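Local coordinates for MW1564 protein (Staphylococcus aureus, PDB 3NTV) that probably transfers a methyl group from S-adenosylmethionine to a hydroxyl of its substrate, as a putative caffeoyl-CoA O-methyltransferase with a Rossmann fold, at residues 39-44 with 82-87; 31-36 with 56-61; 75-80 with 96-101. All blocks are in the same frame, centred on the assembly; numbering follows the deposited sequence. Where two conformers were deposited one is given.

All three contacts are largely buried, but they lie at different depths. Contact 3, in the central sheet, joins the parallel strands 74-78 and 97-102 through backbone hydrogen bonds and branched aliphatic side chains. Contact 1 packs the 39-44 turn on the start of helix 84-90, the helix linking those two strands, and both contacts meet the same sulfate. Contact 2 lies farther out, holding the end of helix 22-33 to the start of helix 57-70 near the second subunit, and it relies on charged and polar side chains. Ser85 probably ties contact 1 to Glu77 of contact 3, and a long, weak Arg57-Glu41 ion pair joins contacts 1 and 2; contacts 2 and 3 do not touch.

Contact 1. Residues 39-44 with 82-87; sequences SIEVLR and IGYSSM. With SO4 (sulfate ion), chain C.
Tyr84 reaches across to 39-44 with its hydroxyl, which lies between the carboxylate of Glu41 and the guanidinium of Arg44. Its OH donates to Glu41 OE1 at 2.6 Å, meeting the carboxylate on its syn side, and accepts from Arg44 NH2 at 2.8 Å. The carboxylate oxygen lies at the ring's edge, in its plane, while the guanidinium stands almost perpendicular to the ring. A chi1 of 170°, which sets CG anti to the backbone N, carries the phenol out from its helix to both groups. Arg44 NE closes the triangle with a salt bridge to Glu41 OE2 at 2.8 Å, and NH2 also bonds Val55 O. A phenol suits this place because its single oxygen can both donate and accept; the charge of the buried Glu41 is probably offset by the partly exposed Arg44.

Beside this polar cluster lies an apolar patch. The CE methyl of Met87, a selenomethionine, sits 3.5 Å from Leu43 CD1, a tight contact, and also touches Ile40 CG2. The bend at Met87 chi3 (-66°) turns this methyl toward both residues. Ile82 adds its CD1, 3.8 Å from Leu43 CB.

Where the helix begins, Gly83 holds the N-cap position with positive phi, a conformation easy for glycine. Here the backbone grips a sulfate, probably from the crystallisation liquor: Ile82 N and Tyr84 N both donate to O2, and Ser85 N reaches O1 at 2.7 Å. Backbone N-H groups of the loop and first helical turn, converging here, suit an anion.

The 39-44 turn leads into helix 43-49 and packs on the first turn of helix 84-90. Helix 105-117 borders the apolar side through Asn114 and Leu115, and Leu60 of helix 57-70 packs against Tyr84.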
# COMPACT_ATOMS: atom_id res chain seq x y z
N SER A 39 -11.89 -0.97 19.16
CA SER A 39 -11.89 -1.51 20.53
C SER A 39 -10.79 -2.56 20.76
O SER A 39 -10.24 -2.64 21.86
CB SER A 39 -13.26 -2.09 20.89
OG SER A 39 -13.75 -2.94 19.87
N ILE A 40 -10.45 -3.33 19.72
CA ILE A 40 -9.43 -4.39 19.78
C ILE A 40 -7.97 -3.90 19.82
O ILE A 40 -7.08 -4.68 20.17
CB ILE A 40 -9.67 -5.57 18.80
CG1 ILE A 40 -9.83 -5.11 17.32
CG2 ILE A 40 -10.82 -6.48 19.28
CD1 ILE A 40 -11.28 -4.98 16.75
N GLU A 41 -7.73 -2.61 19.53
CA GLU A 41 -6.38 -2.02 19.57
C GLU A 41 -5.70 -2.18 20.94
O GLU A 41 -4.47 -2.29 21.00
CB GLU A 41 -6.40 -0.56 19.10
CG GLU A 41 -5.05 -0.02 18.63
CD GLU A 41 -4.29 -0.82 17.59
OE1 GLU A 41 -4.93 -1.50 16.75
OE2 GLU A 41 -3.04 -0.74 17.59
N VAL A 42 -6.50 -2.29 22.01
CA VAL A 42 -6.04 -2.51 23.39
C VAL A 42 -5.17 -3.79 23.50
O VAL A 42 -4.28 -3.84 24.35
CB VAL A 42 -7.25 -2.52 24.37
CG1 VAL A 42 -6.79 -2.64 25.82
CG2 VAL A 42 -8.10 -1.26 24.20
N LEU A 43 -5.38 -4.78 22.60
CA LEU A 43 -4.60 -6.03 22.59
C LEU A 43 -3.14 -5.88 22.14
O LEU A 43 -2.33 -6.77 22.42
CB LEU A 43 -5.29 -7.13 21.79
CG LEU A 43 -6.60 -7.65 22.39
CD1 LEU A 43 -7.43 -8.30 21.34
CD2 LEU A 43 -6.35 -8.63 23.55
N ARG A 44 -2.79 -4.77 21.45
CA ARG A 44 -1.41 -4.49 21.02
C ARG A 44 -0.50 -4.45 22.26
O ARG A 44 0.61 -4.99 22.24
CB ARG A 44 -1.34 -3.15 20.23
CG ARG A 44 0.04 -2.88 19.63
CD ARG A 44 0.01 -1.83 18.52
NE ARG A 44 -0.71 -2.29 17.32
CZ ARG A 44 -0.19 -3.05 16.37
NH1 ARG A 44 1.06 -3.48 16.46
NH2 ARG A 44 -0.92 -3.40 15.32
N ILE A 82 -2.72 -13.87 18.46
CA ILE A 82 -3.83 -13.75 19.41
C ILE A 82 -5.20 -13.47 18.76
O ILE A 82 -6.13 -13.09 19.48
CB ILE A 82 -3.49 -12.66 20.48
CG1 ILE A 82 -3.34 -11.24 19.85
CG2 ILE A 82 -2.29 -13.06 21.35
CD1 ILE A 82 -3.12 -10.04 20.84
N GLY A 83 -5.31 -13.60 17.44
CA GLY A 83 -6.55 -13.31 16.72
C GLY A 83 -6.72 -11.83 16.42
O GLY A 83 -7.78 -11.39 15.98
N TYR A 84 -5.66 -11.04 16.64
CA TYR A 84 -5.72 -9.59 16.44
C TYR A 84 -6.06 -9.22 14.99
O TYR A 84 -7.01 -8.46 14.76
CB TYR A 84 -4.41 -8.95 16.93
CG TYR A 84 -4.24 -7.50 16.56
CD1 TYR A 84 -4.77 -6.50 17.36
CD2 TYR A 84 -3.50 -7.13 15.44
CE1 TYR A 84 -4.60 -5.15 17.03
CE2 TYR A 84 -3.33 -5.80 15.10
CZ TYR A 84 -3.87 -4.81 15.90
OH TYR A 84 -3.66 -3.49 15.57
N SER A 85 -5.33 -9.76 14.00
CA SER A 85 -5.65 -9.38 12.63
C SER A 85 -7.02 -9.87 12.21
O SER A 85 -7.73 -9.12 11.52
CB SER A 85 -4.58 -9.84 11.64
OG SER A 85 -4.50 -11.26 11.69
N SER A 86 -7.41 -11.10 12.64
CA SER A 86 -8.71 -11.70 12.32
C SER A 86 -9.84 -10.78 12.77
O SER A 86 -10.73 -10.47 11.99
CB SER A 86 -8.87 -13.04 13.03
OG SER A 86 -7.77 -13.89 12.80
N MSE A 87 -9.77 -10.31 14.02
CA MSE A 87 -10.81 -9.43 14.56
C MSE A 87 -10.79 -8.05 13.92
O MSE A 87 -11.84 -7.50 13.63
CB MSE A 87 -10.71 -9.33 16.07
CG MSE A 87 -10.97 -10.66 16.75
SE MSE A 87 -10.93 -10.52 18.69
CE MSE A 87 -9.11 -10.09 18.89
S SO4 C . -2.27 -11.50 14.91
O1 SO4 C . -3.43 -11.70 14.01
O2 SO4 C . -2.72 -11.72 16.27
O3 SO4 C . -1.22 -12.50 14.55
O4 SO4 C . -1.72 -10.16 14.64

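Contact 2. Residues 31-36 with 56-61; sequences DLHQHQ and DRLTLD
His33 and Asp61 meet directly: ND1 donates to OD2 at 2.6 Å, with an N-H...O angle of 154°. The carboxylate oxygen is approached on its anti lone pair, and ring and carboxylate are nearly coplanar. On one face of the imidazole lies the CD2 methyl of Leu58, a CH-pi contact 3.9 Å from the ring centroid. The hydrogen bond therefore fixes the ring at its edge while the leucine supports it from one face. Histidine suits this place because one ring nitrogen can donate to Asp61 while the other, NE2, accepts from Phe218 N of the second subunit, and the ring face receives Leu58.

Asp61 OD2 has a second donor, Arg57 NE, one helical turn earlier, in a salt bridge of 2.8 Å. Arg57 approaches the same oxygen from the syn side but well out of the carboxylate plane (34°), so two donors converge on one atom and should favour the charged carboxylate. Bending of the arginine at chi2 (66°) turns the chain along its own helix toward Asp61. The guanidinium also takes His33 CB over one of its faces, with NH2 3.8 Å from that carbon.

Farther out, Gln34 comes near Arg57 with its amide, yet NE2 bonds instead to Ile30 O in the preceding turn. Arg57 NH1 also makes a long, weak ion pair with Glu41. Leu32 packs on Phe218 of the second subunit.

The end of helix 22-33 is thus fastened to the first turns of helix 57-70 by a His-carboxylate hydrogen bond backed by an arginine, a buried polar link between helices beside the dimer interface.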
# COMPACT_ATOMS: atom_id res chain seq x y z
N ASP A 31 0.40 7.91 15.01
CA ASP A 31 -0.31 8.98 15.73
C ASP A 31 -1.46 9.53 14.90
O ASP A 31 -2.55 9.75 15.44
CB ASP A 31 0.66 10.10 16.15
CG ASP A 31 1.59 9.75 17.30
OD1 ASP A 31 1.26 8.81 18.07
OD2 ASP A 31 2.65 10.41 17.44
N LEU A 32 -1.26 9.70 13.56
CA LEU A 32 -2.35 10.15 12.69
C LEU A 32 -3.48 9.12 12.67
O LEU A 32 -4.65 9.50 12.65
CB LEU A 32 -1.86 10.41 11.25
CG LEU A 32 -1.12 11.73 11.00
CD1 LEU A 32 -0.47 11.72 9.64
CD2 LEU A 32 -2.07 12.94 11.12
N HIS A 33 -3.11 7.82 12.71
CA HIS A 33 -4.07 6.71 12.69
C HIS A 33 -4.83 6.53 14.01
O HIS A 33 -5.85 5.83 14.03
CB HIS A 33 -3.37 5.40 12.30
CG HIS A 33 -3.06 5.28 10.83
ND1 HIS A 33 -3.03 4.04 10.21
CD2 HIS A 33 -2.74 6.24 9.93
CE1 HIS A 33 -2.70 4.28 8.95
NE2 HIS A 33 -2.53 5.59 8.72
N GLN A 34 -4.38 7.18 15.10
CA GLN A 34 -5.05 7.04 16.41
C GLN A 34 -6.55 7.36 16.43
O GLN A 34 -7.29 6.78 17.22
CB GLN A 34 -4.28 7.75 17.54
CG GLN A 34 -2.89 7.19 17.82
CD GLN A 34 -2.86 5.72 18.16
OE1 GLN A 34 -3.30 5.29 19.23
NE2 GLN A 34 -2.31 4.93 17.27
N HIS A 35 -7.01 8.22 15.50
CA HIS A 35 -8.42 8.60 15.33
C HIS A 35 -9.29 7.40 14.92
O HIS A 35 -10.45 7.33 15.31
CB HIS A 35 -8.56 9.72 14.28
CG HIS A 35 -7.74 10.95 14.57
ND1 HIS A 35 -6.42 11.06 14.17
CD2 HIS A 35 -8.11 12.11 15.18
CE1 HIS A 35 -6.02 12.26 14.55
NE2 HIS A 35 -7.00 12.93 15.17
N GLN A 36 -8.71 6.45 14.14
CA GLN A 36 -9.41 5.24 13.67
C GLN A 36 -9.16 3.98 14.53
O GLN A 36 -9.33 2.86 14.05
CB GLN A 36 -9.22 5.01 12.15
CG GLN A 36 -7.78 4.72 11.70
CD GLN A 36 -7.55 5.05 10.24
OE1 GLN A 36 -7.73 6.19 9.79
NE2 GLN A 36 -7.11 4.06 9.48
N ASP A 56 2.01 -5.41 12.27
CA ASP A 56 2.28 -4.00 12.52
C ASP A 56 1.11 -3.11 12.14
O ASP A 56 0.34 -3.42 11.22
CB ASP A 56 3.57 -3.55 11.87
CG ASP A 56 4.78 -4.19 12.52
OD1 ASP A 56 5.05 -3.88 13.70
OD2 ASP A 56 5.41 -5.05 11.89
N ARG A 57 0.94 -2.01 12.88
CA ARG A 57 -0.17 -1.10 12.69
C ARG A 57 -0.34 -0.55 11.27
O ARG A 57 -1.45 -0.58 10.74
CB ARG A 57 -0.12 0.05 13.71
CG ARG A 57 -1.31 1.01 13.58
CD ARG A 57 -2.64 0.34 13.96
NE ARG A 57 -3.78 1.21 13.70
CZ ARG A 57 -4.28 2.08 14.58
NH1 ARG A 57 -3.74 2.20 15.78
NH2 ARG A 57 -5.31 2.84 14.24
N LEU A 58 0.73 -0.01 10.67
CA LEU A 58 0.57 0.58 9.34
C LEU A 58 0.28 -0.48 8.29
O LEU A 58 -0.51 -0.25 7.38
CB LEU A 58 1.77 1.47 8.96
CG LEU A 58 1.99 2.68 9.89
CD1 LEU A 58 3.19 3.50 9.45
CD2 LEU A 58 0.75 3.59 9.95
N THR A 59 0.89 -1.66 8.46
CA THR A 59 0.62 -2.81 7.54
C THR A 59 -0.86 -3.21 7.67
O THR A 59 -1.55 -3.39 6.66
CB THR A 59 1.50 -4.00 7.97
OG1 THR A 59 2.86 -3.67 7.61
CG2 THR A 59 1.09 -5.30 7.28
N LEU A 60 -1.34 -3.36 8.90
CA LEU A 60 -2.73 -3.73 9.13
C LEU A 60 -3.67 -2.71 8.52
O LEU A 60 -4.62 -3.08 7.85
CB LEU A 60 -3.01 -3.86 10.64
CG LEU A 60 -4.47 -4.09 10.96
CD1 LEU A 60 -4.80 -5.57 10.89
CD2 LEU A 60 -4.82 -3.44 12.28
N ASP A 61 -3.40 -1.41 8.72
CA ASP A 61 -4.30 -0.39 8.19
C ASP A 61 -4.33 -0.32 6.66
O ASP A 61 -5.38 -0.06 6.08
CB ASP A 61 -4.07 0.94 8.88
CG ASP A 61 -4.57 0.95 10.33
OD1 ASP A 61 -5.34 0.02 10.71
OD2 ASP A 61 -4.23 1.89 11.06

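Contact 3. Residues 75-80 with 96-101; sequences ILEIGT and IHVTTI. With SO4 (sulfate ion), chain C.
Ile75 and Val98 begin a run of four parallel bridges, continued by Leu76 with Thr99, Glu77 with Thr100 and Ile78 with Ile101. Backbone hydrogen bonds knit the strands together: Ile75 N donates to His97 O, Thr99 N to Ile75 O at 2.9 Å, Glu77 N to Thr99 O and Ile101 N to Glu77 O. Residues 75 and 77 thus use both N-H and C=O toward this neighbour, as regular parallel pairing requires. Beyond the strand end, Gly79 N still reaches Ile101 O at 2.7 Å, though less straight, at 131°.

Apolar contacts occur on both faces. On that of Leu76 and Ile78, Ile101 CD1 touches Ile78 CD1 at 3.7 Å and Leu76 CD1 at 4.1 Å. On the other, Ile75 CD1 touches Val98 CG2; Ile96 CG2 meets it from the same side. Beta-branched residues suit the extended backbone of such a sheet.

Across the strands, the side-chain hydrogen bond is that of Glu77: in one of two conformers of each residue, OE2 accepts from Thr100 OG1 at 2.6 Å through its anti lone pair. Glu77 CG lies anti to the carbonyl carbon (chi1 -53°) and the chain then runs straight toward helix 84-90, where Ser85 bonds OE1 and Ser86 probably bonds OE2. Thr80 OG1 makes a weak bond to the sulfate's O1 and also pairs with Gly83 N.

Strands 74-78 and 97-102 are neighbours in the Rossmann-like sheet, joined by helix 84-90 in a beta-alpha-beta unit. That helix packs over the face of Ile75 and Glu77, helix 155-162 lies on the face of Leu76 and Ile78, and strand 143-149 flanks strand 74-78 on its other edge.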
# COMPACT_ATOMS: atom_id res chain seq x y z
N ILE A 75 -11.92 -14.17 3.97
CA ILE A 75 -10.47 -14.11 4.15
C ILE A 75 -9.95 -15.42 4.71
O ILE A 75 -10.55 -15.97 5.63
CB ILE A 75 -10.09 -12.93 5.09
CG1 ILE A 75 -10.59 -11.59 4.52
CG2 ILE A 75 -8.58 -12.86 5.37
CD1 ILE A 75 -10.68 -10.48 5.55
N LEU A 76 -8.78 -15.86 4.22
CA LEU A 76 -8.09 -17.04 4.77
C LEU A 76 -6.75 -16.55 5.28
O LEU A 76 -5.99 -15.95 4.52
CB LEU A 76 -7.88 -18.12 3.69
CG LEU A 76 -7.06 -19.36 4.12
CD1 LEU A 76 -7.76 -20.13 5.22
CD2 LEU A 76 -6.84 -20.29 2.92
N GLU A 77 -6.46 -16.79 6.56
CA GLU A 77 -5.20 -16.38 7.17
C GLU A 77 -4.44 -17.60 7.60
O GLU A 77 -5.03 -18.55 8.16
CB GLU A 77 -5.41 -15.53 8.43
CG GLU A 77 -6.30 -14.32 8.31
CD GLU A 77 -6.38 -13.59 9.63
OE1 GLU A 77 -6.04 -12.39 9.68
OE2 GLU A 77 -6.71 -14.24 10.65
N ILE A 78 -3.12 -17.60 7.36
CA ILE A 78 -2.29 -18.73 7.77
C ILE A 78 -1.49 -18.24 8.97
O ILE A 78 -0.51 -17.49 8.82
CB ILE A 78 -1.40 -19.29 6.63
CG1 ILE A 78 -2.17 -19.53 5.30
CG2 ILE A 78 -0.63 -20.52 7.13
CD1 ILE A 78 -3.30 -20.51 5.30
N GLY A 79 -1.96 -18.60 10.14
CA GLY A 79 -1.30 -18.25 11.38
C GLY A 79 -1.89 -17.05 12.08
O GLY A 79 -2.45 -16.14 11.45
N THR A 80 -1.76 -17.06 13.39
CA THR A 80 -2.16 -15.98 14.27
C THR A 80 -1.45 -16.09 15.60
O THR A 80 -1.10 -17.18 16.05
CB THR A 80 -3.67 -15.89 14.44
OG1 THR A 80 -3.94 -14.63 15.06
CG2 THR A 80 -4.28 -17.04 15.27
N ILE A 96 -18.15 -9.87 6.79
CA ILE A 96 -16.80 -10.43 6.57
C ILE A 96 -16.65 -11.71 7.35
O ILE A 96 -17.04 -11.78 8.52
CB ILE A 96 -15.68 -9.42 6.89
CG1 ILE A 96 -15.63 -8.36 5.77
CG2 ILE A 96 -14.27 -10.10 7.05
CD1 ILE A 96 -14.83 -7.12 6.10
N HIS A 97 -16.06 -12.70 6.71
CA HIS A 97 -15.74 -13.98 7.33
C HIS A 97 -14.23 -14.15 7.31
O HIS A 97 -13.62 -13.95 6.27
CB HIS A 97 -16.37 -15.15 6.53
CG HIS A 97 -15.77 -16.48 6.90
ND1 HIS A 97 -16.18 -17.17 8.02
CD2 HIS A 97 -14.69 -17.12 6.37
CE1 HIS A 97 -15.38 -18.22 8.12
NE2 HIS A 97 -14.45 -18.22 7.15
N VAL A 98 -13.64 -14.64 8.40
CA VAL A 98 -12.22 -14.94 8.42
C VAL A 98 -12.03 -16.38 8.89
O VAL A 98 -12.55 -16.76 9.95
CB VAL A 98 -11.42 -13.98 9.36
CG1 VAL A 98 -9.92 -14.30 9.30
CG2 VAL A 98 -11.68 -12.51 9.02
N THR A 99 -11.29 -17.17 8.11
CA THR A 99 -10.85 -18.50 8.51
C THR A 99 -9.36 -18.34 8.84
O THR A 99 -8.59 -17.84 8.00
CB THR A 99 -11.08 -19.55 7.41
OG1 THR A 99 -12.48 -19.81 7.33
CG2 THR A 99 -10.40 -20.89 7.75
N THR A 100 -8.97 -18.73 10.07
CA THR A 100 -7.57 -18.63 10.51
C THR A 100 -7.05 -20.01 10.92
O THR A 100 -7.64 -20.66 11.78
CB THR A 100 -7.42 -17.62 11.67
OG1 THR A 100 -8.08 -16.40 11.34
CG2 THR A 100 -5.97 -17.29 11.96
N ILE A 101 -5.94 -20.43 10.30
CA ILE A 101 -5.30 -21.72 10.61
C ILE A 101 -4.18 -21.44 11.59
O ILE A 101 -3.32 -20.58 11.32
CB ILE A 101 -4.78 -22.44 9.34
CG1 ILE A 101 -5.90 -22.64 8.29
CG2 ILE A 101 -4.04 -23.77 9.70
CD1 ILE A 101 -5.39 -23.09 6.87
S SO4 C . -2.27 -11.50 14.91
O1 SO4 C . -3.43 -11.70 14.01
O2 SO4 C . -2.72 -11.72 16.27
O3 SO4 C . -1.22 -12.50 14.55
O4 SO4 C . -1.72 -10.16 14.64